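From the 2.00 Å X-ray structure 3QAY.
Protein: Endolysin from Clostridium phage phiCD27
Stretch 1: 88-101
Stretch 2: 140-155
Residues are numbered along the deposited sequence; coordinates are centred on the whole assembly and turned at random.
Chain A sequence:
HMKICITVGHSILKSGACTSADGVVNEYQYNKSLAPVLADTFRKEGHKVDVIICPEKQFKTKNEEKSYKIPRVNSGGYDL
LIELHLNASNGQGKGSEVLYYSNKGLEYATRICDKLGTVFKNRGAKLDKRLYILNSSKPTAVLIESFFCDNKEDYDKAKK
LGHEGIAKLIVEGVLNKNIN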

ATOM      1  N   ALA A  88       8.770   8.825  -2.947  1.00 12.17           N
ATOM      2  CA  ALA A  88       9.241  10.185  -3.112  1.00 13.24           C
ATOM      3  C   ALA A  88      10.756  10.193  -3.268  1.00 14.53           C
ATOM      4  O   ALA A  88      11.448   9.312  -2.758  1.00 14.51           O
ATOM      5  CB  ALA A  88       8.823  11.039  -1.918  1.00 13.31           C
ATOM      6  N   SER A  89      11.260  11.183  -3.996  1.00 15.92           N
ATOM      7  CA  SER A  89      12.691  11.415  -4.096  1.00 17.28           C
ATOM      8  C   SER A  89      12.901  12.928  -4.171  1.00 18.67           C
ATOM      9  O   SER A  89      12.597  13.638  -3.208  1.00 18.52           O
ATOM     10  CB  SER A  89      13.276  10.677  -5.309  1.00 17.68           C
ATOM     11  OG  SER A  89      12.757  11.175  -6.535  1.00 17.98           O
ATOM     12  N   ASN A  90      13.391  13.411  -5.312  1.00 20.02           N
ATOM     13  CA  ASN A  90      13.580  14.837  -5.557  1.00 21.36           C
ATOM     14  C   ASN A  90      12.700  15.315  -6.720  1.00 21.84           C
ATOM     15  O   ASN A  90      12.831  16.452  -7.171  1.00 22.75           O
ATOM     16  CB  ASN A  90      15.052  15.118  -5.852  1.00 22.57           C
ATOM     17  N   GLY A  91      11.789  14.456  -7.182  1.00 21.36           N
ATOM     18  CA  GLY A  91      10.943  14.763  -8.336  1.00 21.66           C
ATOM     19  C   GLY A  91      11.296  13.989  -9.596  1.00 22.05           C
ATOM     20  O   GLY A  91      10.470  13.869 -10.503  1.00 22.10           O
ATOM     21  N   GLN A  92      12.513  13.454  -9.654  1.00 22.60           N
ATOM     22  CA  GLN A  92      12.985  12.721 -10.831  1.00 23.24           C
ATOM     23  C   GLN A  92      12.712  11.215 -10.738  1.00 22.16           C
ATOM     24  O   GLN A  92      12.522  10.554 -11.757  1.00 22.29           O
ATOM     25  CB  GLN A  92      14.475  12.973 -11.049  1.00 24.69           C
ATOM     26  CG  GLN A  92      14.836  14.439 -11.289  1.00 26.92           C
ATOM     27  CD  GLN A  92      14.273  15.002 -12.590  1.00 29.46           C
ATOM     28  OE1 GLN A  92      14.055  14.275 -13.562  1.00 31.94           O
ATOM     29  NE2 GLN A  92      14.045  16.310 -12.614  1.00 31.04           N
ATOM     30  N   GLY A  93      12.704  10.673  -9.523  1.00 21.19           N
ATOM     31  CA  GLY A  93      12.361   9.274  -9.315  1.00 20.00           C
ATOM     32  C   GLY A  93      10.932   8.999  -9.754  1.00 19.05           C
ATOM     33  O   GLY A  93      10.051   9.846  -9.597  1.00 18.58           O
ATOM     34  N   LYS A  94      10.709   7.827 -10.333  1.00 18.59           N
ATOM     35  CA  LYS A  94       9.376   7.442 -10.784  1.00 18.06           C
ATOM     36  C   LYS A  94       9.206   5.933 -10.793  1.00 17.08           C
ATOM     37  O   LYS A  94      10.186   5.189 -10.803  1.00 16.90           O
ATOM     38  CB  LYS A  94       9.090   8.007 -12.179  1.00 18.87           C
ATOM     39  CG  LYS A  94       9.928   7.417 -13.307  1.00 21.08           C
ATOM     40  CD  LYS A  94       9.488   7.995 -14.647  1.00 23.92           C
ATOM     41  CE  LYS A  94      10.428   7.613 -15.769  1.00 25.63           C
ATOM     42  NZ  LYS A  94      11.706   8.353 -15.651  1.00 27.82           N
ATOM     43  N   GLY A  95       7.950   5.493 -10.789  1.00 16.05           N
ATOM     44  CA  GLY A  95       7.630   4.082 -10.942  1.00 15.46           C
ATOM     45  C   GLY A  95       7.117   3.403  -9.691  1.00 14.54           C
ATOM     46  O   GLY A  95       6.943   4.035  -8.641  1.00 14.05           O
ATOM     47  N   SER A  96       6.894   2.097  -9.823  1.00 13.84           N
ATOM     48  CA  SER A  96       6.297   1.285  -8.783  1.00 13.22           C
ATOM     49  C   SER A  96       7.331   0.347  -8.189  1.00 13.41           C
ATOM     50  O   SER A  96       8.284  -0.048  -8.856  1.00 14.04           O
ATOM     51  CB  SER A  96       5.145   0.466  -9.355  1.00 12.89           C
ATOM     52  OG  SER A  96       4.214   1.306  -9.994  1.00 12.75           O
ATOM     53  N   GLU A  97       7.091  -0.037  -6.945  1.00 12.93           N
ATOM     54  CA  GLU A  97       8.039  -0.779  -6.151  1.00 13.36           C
ATOM     55  C   GLU A  97       7.266  -1.450  -5.014  1.00 12.47           C
ATOM     56  O   GLU A  97       6.364  -0.841  -4.450  1.00 11.91           O
ATOM     57  CB  GLU A  97       9.032   0.244  -5.635  1.00 14.11           C
ATOM     58  CG  GLU A  97      10.027  -0.182  -4.644  1.00 15.60           C
ATOM     59  CD  GLU A  97      11.015   0.932  -4.407  1.00 16.77           C
ATOM     60  OE1 GLU A  97      11.008   1.530  -3.312  1.00 16.33           O
ATOM     61  OE2 GLU A  97      11.762   1.242  -5.354  1.00 19.11           O
ATOM     62  N   VAL A  98       7.590  -2.703  -4.699  1.00 12.26           N
ATOM     63  CA  VAL A  98       6.918  -3.412  -3.608  1.00 11.41           C
ATOM     64  C   VAL A  98       7.953  -4.020  -2.651  1.00 11.67           C
ATOM     65  O   VAL A  98       8.837  -4.771  -3.076  1.00 12.02           O
ATOM     66  CB  VAL A  98       5.959  -4.511  -4.141  1.00 11.56           C
ATOM     67  CG1 VAL A  98       5.337  -5.299  -2.992  1.00 11.23           C
ATOM     68  CG2 VAL A  98       4.873  -3.899  -5.036  1.00 10.00           C
ATOM     69  N   LEU A  99       7.836  -3.685  -1.365  1.00 10.91           N
ATOM     70  CA  LEU A  99       8.766  -4.183  -0.349  1.00 11.27           C
ATOM     71  C   LEU A  99       8.185  -5.414   0.331  1.00 10.87           C
ATOM     72  O   LEU A  99       6.981  -5.474   0.603  1.00 10.42           O
ATOM     73  CB  LEU A  99       9.085  -3.090   0.677  1.00 11.22           C
ATOM     74  CG  LEU A  99       9.459  -1.727   0.079  1.00 12.06           C
ATOM     75  CD1 LEU A  99       9.890  -0.737   1.166  1.00 11.81           C
ATOM     76  CD2 LEU A  99      10.555  -1.878  -0.967  1.00 12.69           C
ATOM     77  N   TYR A 100       9.035  -6.407   0.579  1.00 11.08           N
ATOM     78  CA  TYR A 100       8.593  -7.680   1.137  1.00 11.11           C
ATOM     79  C   TYR A 100       9.606  -8.205   2.159  1.00 11.55           C
ATOM     80  O   TYR A 100      10.725  -7.681   2.274  1.00 11.18           O
ATOM     81  CB  TYR A 100       8.373  -8.707   0.022  1.00 11.19           C
ATOM     82  CG  TYR A 100       9.657  -9.132  -0.647  1.00 12.63           C
ATOM     83  CD1 TYR A 100      10.387 -10.210  -0.166  1.00 13.43           C
ATOM     84  CD2 TYR A 100      10.150  -8.444  -1.752  1.00 12.81           C
ATOM     85  CE1 TYR A 100      11.573 -10.599  -0.769  1.00 14.43           C
ATOM     86  CE2 TYR A 100      11.335  -8.832  -2.367  1.00 14.49           C
ATOM     87  CZ  TYR A 100      12.039  -9.914  -1.868  1.00 15.08           C
ATOM     88  OH  TYR A 100      13.216 -10.297  -2.459  1.00 16.52           O
ATOM     89  N   TYR A 101       9.191  -9.243   2.885  1.00 11.46           N
ATOM     90  CA  TYR A 101       9.962  -9.786   4.013  1.00 12.20           C
ATOM     91  C   TYR A 101      10.397 -11.232   3.823  1.00 13.10           C
ATOM     92  O   TYR A 101      11.419 -11.633   4.358  1.00 13.96           O
ATOM     93  CB  TYR A 101       9.134  -9.684   5.299  1.00 11.90           C
ATOM     94  CG  TYR A 101       9.903 -10.026   6.560  1.00 11.89           C
ATOM     95  CD1 TYR A 101      10.789  -9.125   7.111  1.00 12.17           C
ATOM     96  CD2 TYR A 101       9.745 -11.256   7.185  1.00 13.11           C
ATOM     97  CE1 TYR A 101      11.506  -9.420   8.256  1.00 13.46           C
ATOM     98  CE2 TYR A 101      10.456 -11.572   8.335  1.00 14.47           C
ATOM     99  CZ  TYR A 101      11.339 -10.640   8.866  1.00 14.31           C
ATOM    100  OH  TYR A 101      12.048 -10.916  10.006  1.00 15.50           O
ATOM    101  N   THR A 140       1.987 -12.992   6.164  1.00 12.11           N
ATOM    102  CA  THR A 140       2.764 -12.502   5.031  1.00 11.64           C
ATOM    103  C   THR A 140       2.350 -11.065   4.748  1.00 10.97           C
ATOM    104  O   THR A 140       1.153 -10.749   4.747  1.00 10.82           O
ATOM    105  CB  THR A 140       2.523 -13.357   3.782  1.00 11.80           C
ATOM    106  OG1 THR A 140       2.839 -14.719   4.082  1.00 11.72           O
ATOM    107  CG2 THR A 140       3.386 -12.879   2.621  1.00 11.22           C
ATOM    108  N   ALA A 141       3.332 -10.189   4.542  1.00 10.52           N
ATOM    109  CA  ALA A 141       3.055  -8.775   4.313  1.00  9.90           C
ATOM    110  C   ALA A 141       3.835  -8.226   3.129  1.00  9.98           C
ATOM    111  O   ALA A 141       4.944  -8.685   2.839  1.00 10.49           O
ATOM    112  CB  ALA A 141       3.364  -7.970   5.554  1.00  9.90           C
ATOM    113  N   VAL A 142       3.234  -7.251   2.446  1.00  9.38           N
ATOM    114  CA  VAL A 142       3.932  -6.463   1.443  1.00  9.10           C
ATOM    115  C   VAL A 142       3.614  -4.984   1.627  1.00  8.74           C
ATOM    116  O   VAL A 142       2.525  -4.616   2.055  1.00  8.53           O
ATOM    117  CB  VAL A 142       3.606  -6.914  -0.004  1.00  8.96           C
ATOM    118  CG1 VAL A 142       4.102  -8.324  -0.227  1.00  9.16           C
ATOM    119  CG2 VAL A 142       2.124  -6.813  -0.295  1.00  9.68           C
ATOM    120  N   LEU A 143       4.596  -4.146   1.333  1.00  8.58           N
ATOM    121  CA  LEU A 143       4.413  -2.714   1.383  1.00  8.46           C
ATOM    122  C   LEU A 143       4.460  -2.231  -0.049  1.00  8.18           C
ATOM    123  O   LEU A 143       5.480  -2.379  -0.724  1.00  8.36           O
ATOM    124  CB  LEU A 143       5.508  -2.078   2.227  1.00  8.56           C
ATOM    125  CG  LEU A 143       5.411  -0.582   2.521  1.00  9.11           C
ATOM    126  CD1 LEU A 143       6.367  -0.211   3.640  1.00  9.67           C
ATOM    127  CD2 LEU A 143       5.695   0.260   1.281  1.00  8.29           C
ATOM    128  N   ILE A 144       3.353  -1.671  -0.522  1.00  8.06           N
ATOM    129  CA  ILE A 144       3.269  -1.216  -1.906  1.00  8.29           C
ATOM    130  C   ILE A 144       3.536   0.283  -2.001  1.00  8.49           C
ATOM    131  O   ILE A 144       2.852   1.100  -1.358  1.00  7.70           O
ATOM    132  CB  ILE A 144       1.903  -1.545  -2.549  1.00  8.39           C
ATOM    133  CG1 ILE A 144       1.572  -3.029  -2.382  1.00  7.84           C
ATOM    134  CG2 ILE A 144       1.919  -1.177  -4.034  1.00  9.03           C
ATOM    135  CD1 ILE A 144       0.190  -3.416  -2.902  1.00  7.26           C
ATOM    136  N   GLU A 145       4.559   0.626  -2.786  1.00  8.74           N
ATOM    137  CA  GLU A 145       4.827   2.000  -3.177  1.00  9.34           C
ATOM    138  C   GLU A 145       4.341   2.135  -4.625  1.00  9.16           C
ATOM    139  O   GLU A 145       5.104   1.905  -5.569  1.00  8.89           O
ATOM    140  CB  GLU A 145       6.328   2.297  -3.072  1.00 10.22           C
ATOM    141  CG  GLU A 145       6.916   2.055  -1.673  1.00 12.19           C
ATOM    142  CD  GLU A 145       7.215   3.333  -0.900  1.00 15.48           C
ATOM    143  OE1 GLU A 145       7.153   4.431  -1.485  1.00 17.66           O
ATOM    144  OE2 GLU A 145       7.536   3.231   0.300  1.00 18.52           O
ATOM    145  N   SER A 146       3.069   2.502  -4.778  1.00  8.88           N
ATOM    146  CA  SER A 146       2.366   2.427  -6.075  1.00  9.31           C
ATOM    147  C   SER A 146       2.981   3.294  -7.167  1.00  9.72           C
ATOM    148  O   SER A 146       3.093   2.861  -8.320  1.00 10.40           O
ATOM    149  CB  SER A 146       0.890   2.814  -5.907  1.00  9.13           C
ATOM    150  OG  SER A 146       0.178   1.847  -5.154  1.00  9.10           O
ATOM    151  N   PHE A 147       3.334   4.523  -6.803  1.00  9.39           N
ATOM    152  CA  PHE A 147       3.983   5.481  -7.699  1.00  9.96           C
ATOM    153  C   PHE A 147       4.539   6.639  -6.860  1.00 10.06           C
ATOM    154  O   PHE A 147       4.331   6.665  -5.645  1.00  9.64           O
ATOM    155  CB  PHE A 147       3.009   6.001  -8.769  1.00 10.27           C
ATOM    156  CG  PHE A 147       1.782   6.683  -8.211  1.00  9.61           C
ATOM    157  CD1 PHE A 147       1.805   8.037  -7.887  1.00 10.39           C
ATOM    158  CD2 PHE A 147       0.606   5.974  -8.015  1.00  8.89           C
ATOM    159  CE1 PHE A 147       0.680   8.662  -7.366  1.00  9.63           C
ATOM    160  CE2 PHE A 147      -0.520   6.592  -7.501  1.00  8.35           C
ATOM    161  CZ  PHE A 147      -0.484   7.934  -7.175  1.00  8.93           C
ATOM    162  N   PHE A 148       5.240   7.579  -7.498  1.00 10.54           N
ATOM    163  CA  PHE A 148       5.843   8.711  -6.780  1.00 11.03           C
ATOM    164  C   PHE A 148       4.867   9.876  -6.623  1.00 11.27           C
ATOM    165  O   PHE A 148       4.338  10.401  -7.601  1.00 11.77           O
ATOM    166  CB  PHE A 148       7.133   9.176  -7.468  1.00 11.85           C
ATOM    167  CG  PHE A 148       8.332   8.319  -7.153  1.00 12.08           C
ATOM    168  CD1 PHE A 148       9.400   8.826  -6.422  1.00 12.21           C
ATOM    169  CD2 PHE A 148       8.380   6.996  -7.567  1.00 12.33           C
ATOM    170  CE1 PHE A 148      10.507   8.033  -6.128  1.00 12.37           C
ATOM    171  CE2 PHE A 148       9.482   6.191  -7.268  1.00 12.13           C
ATOM    172  CZ  PHE A 148      10.546   6.715  -6.551  1.00 12.25           C
ATOM    173  N   CYS A 149       4.634  10.290  -5.384  1.00 11.43           N
ATOM    174  CA  CYS A 149       3.723  11.402  -5.114  1.00 11.77           C
ATOM    175  C   CYS A 149       4.323  12.768  -5.477  1.00 12.35           C
ATOM    176  O   CYS A 149       3.614  13.777  -5.455  1.00 13.13           O
ATOM    177  CB  CYS A 149       3.290  11.392  -3.649  1.00 11.43           C
ATOM    178  SG  CYS A 149       4.544  12.015  -2.524  1.00 12.98           S
ATOM    179  N   ASP A 150       5.614  12.801  -5.812  1.00 12.73           N
ATOM    180  CA  ASP A 150       6.296  14.047  -6.182  1.00 13.40           C
ATOM    181  C   ASP A 150       6.694  14.077  -7.665  1.00 14.28           C
ATOM    182  O   ASP A 150       7.514  14.898  -8.071  1.00 14.72           O
ATOM    183  CB  ASP A 150       7.519  14.278  -5.278  1.00 13.49           C
ATOM    184  CG  ASP A 150       8.576  13.188  -5.410  1.00 13.06           C
ATOM    185  OD1 ASP A 150       8.285  12.121  -6.000  1.00 12.07           O
ATOM    186  OD2 ASP A 150       9.706  13.395  -4.913  1.00 12.43           O
ATOM    187  N   ASN A 151       6.098  13.188  -8.460  1.00 14.19           N
ATOM    188  CA  ASN A 151       6.352  13.115  -9.896  1.00 15.10           C
ATOM    189  C   ASN A 151       5.046  13.314 -10.670  1.00 15.46           C
ATOM    190  O   ASN A 151       4.154  12.468 -10.620  1.00 14.90           O
ATOM    191  CB  ASN A 151       7.007  11.773 -10.261  1.00 14.89           C
ATOM    192  CG  ASN A 151       7.380  11.684 -11.740  1.00 15.74           C
ATOM    193  OD1 ASN A 151       6.516  11.502 -12.596  1.00 16.43           O
ATOM    194  ND2 ASN A 151       8.668  11.822 -12.042  1.00 15.29           N
ATOM    195  N   LYS A 152       4.945  14.439 -11.377  1.00 16.71           N
ATOM    196  CA  LYS A 152       3.738  14.813 -12.130  1.00 17.36           C
ATOM    197  C   LYS A 152       3.261  13.706 -13.055  1.00 16.84           C
ATOM    198  O   LYS A 152       2.081  13.363 -13.076  1.00 16.20           O
ATOM    199  CB  LYS A 152       4.009  16.047 -12.995  1.00 18.73           C
ATOM    200  CG  LYS A 152       4.154  17.347 -12.235  1.00 20.97           C
ATOM    201  CD  LYS A 152       2.797  17.955 -11.874  1.00 23.22           C
ATOM    202  CE  LYS A 152       2.913  19.455 -11.631  1.00 24.71           C
ATOM    203  NZ  LYS A 152       4.020  19.784 -10.690  1.00 26.54           N
ATOM    204  N   GLU A 153       4.200  13.171 -13.824  1.00 17.13           N
ATOM    205  CA  GLU A 153       3.901  12.194 -14.865  1.00 17.32           C
ATOM    206  C   GLU A 153       3.288  10.934 -14.251  1.00 15.79           C
ATOM    207  O   GLU A 153       2.298  10.420 -14.760  1.00 15.77           O
ATOM    208  CB  GLU A 153       5.163  11.864 -15.678  1.00 18.01           C
ATOM    209  CG  GLU A 153       5.664  12.998 -16.601  1.00 20.72           C
ATOM    210  CD  GLU A 153       6.126  14.262 -15.867  1.00 23.26           C
ATOM    211  OE1 GLU A 153       6.621  14.168 -14.712  1.00 23.34           O
ATOM    212  OE2 GLU A 153       5.992  15.361 -16.456  1.00 24.46           O
ATOM    213  N   ASP A 154       3.869  10.458 -13.147  1.00 14.94           N
ATOM    214  CA  ASP A 154       3.314   9.327 -12.400  1.00 13.90           C
ATOM    215  C   ASP A 154       1.890   9.609 -11.933  1.00 13.65           C
ATOM    216  O   ASP A 154       1.002   8.771 -12.097  1.00 13.86           O
ATOM    217  CB  ASP A 154       4.168   8.984 -11.166  1.00 13.53           C
ATOM    218  CG  ASP A 154       5.238   7.934 -11.440  1.00 12.27           C
ATOM    219  OD1 ASP A 154       5.495   7.590 -12.607  1.00 13.66           O
ATOM    220  OD2 ASP A 154       5.842   7.446 -10.464  1.00 10.95           O
ATOM    221  N   TYR A 155       1.675  10.774 -11.333  1.00 13.71           N
ATOM    222  CA  TYR A 155       0.355  11.115 -10.804  1.00 13.43           C
ATOM    223  C   TYR A 155      -0.680  11.305 -11.924  1.00 13.79           C
ATOM    224  O   TYR A 155      -1.850  10.944 -11.757  1.00 13.51           O
ATOM    225  CB  TYR A 155       0.430  12.361  -9.918  1.00 13.47           C
ATOM    226  CG  TYR A 155      -0.867  12.719  -9.210  1.00 13.26           C
ATOM    227  CD1 TYR A 155      -1.651  11.745  -8.602  1.00 13.09           C
ATOM    228  CD2 TYR A 155      -1.288  14.039  -9.125  1.00 13.52           C
ATOM    229  CE1 TYR A 155      -2.833  12.081  -7.945  1.00 12.86           C
ATOM    230  CE2 TYR A 155      -2.460  14.379  -8.469  1.00 14.36           C
ATOM    231  CZ  TYR A 155      -3.229  13.399  -7.886  1.00 13.54           C
ATOM    232  OH  TYR A 155      -4.391  13.747  -7.239  1.00 14.09           O
TER
HETATM  233  O   HOH W   1      10.330  11.695  -7.620  1.00  4.72           O
HETATM  234  O   HOH W   2       7.494   3.569  -5.985  1.00  8.25           O
HETATM  235  O   HOH W   3       6.871 -10.497   3.002  1.00  7.66           O

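The strand through Glu-97 to Tyr-100 runs antiparallel to the strand through Val-142 to Glu-145, and the loop before the first packs on the residues after the second. Glu-97 and Glu-145 form a hydrogen-bonded pair, with Glu-97 N to Glu-145 O at 3.1 Å and Glu-145 N to Glu-97 O at 2.9 Å. Leu-99 and Leu-143 form the next such pair; Leu-99 N to Leu-143 O and Leu-143 N to Leu-99 O are both 2.8 Å.

Side chains alternate between the two faces of the sheet. Val-98, Ile-144, Tyr-100 and Val-142 share one face. Val-98 is t, which places CG1 3.8 Å from Val-142 CB and CG2 4.1 Å from Ile-144 CG2. Tyr-100 is p; its CB lies 4.3 Å from Val-142 CG1, but its ring leads away. The other face carries Glu-97, Glu-145, Leu-99 and Leu-143. Leu-99 CB and Leu-143 CB are 4.0 Å apart. Glu-97 is extended, with chi1 and chi2 both t, and its carboxylate is bonded outside the two stretches.

Ser-96 takes the m rotamer. This brings OG to 2.5 Å from Ser-146 O, to which it donates a short hydrogen bond. Water 2 links Gly-95 O (2.8 Å) and Glu-145 O (2.9 Å) nearby.

Phe-148 points toward the loop with chi1 at -80°. Gly-93 CA lies over a face of its ring, 4.2 Å from the centroid. A CB on Gly-93 would clash with Phe-148 CE1 and Ser-89 OG. The ring edge meets Ser-89 N and Gly-95 O, the latter 3.5 Å from Phe-148 CD2.

Asp-154 has chi1 at -92°, between wells. In this pose OD2 accepts two nearly straight bonds, from Gly-95 N at 2.9 Å and from Phe-148 N at 3.0 Å. One carboxylate oxygen thus ties the loop to the start of the helix. Gly-95 has a phi of 109°, where a CB would be jammed against the preceding carbonyl oxygen.

Asn-151 is t and serves both sides. Its OD1 caps the helix by accepting from Asp-154 N at 2.9 Å. Its ND2 gives a weak bond to Gly-91 O at 3.1 Å.

Asp-150 is p, and its carboxylate reaches the loop backbone. OD2 accepts from Ser-89 N at 2.9 Å, while OD1 accepts from water 1 at 2.6 Å. That water also donates to Gly-93 O (2.7 Å) and accepts from Ser-89 OG (2.7 Å), whose side chain is p.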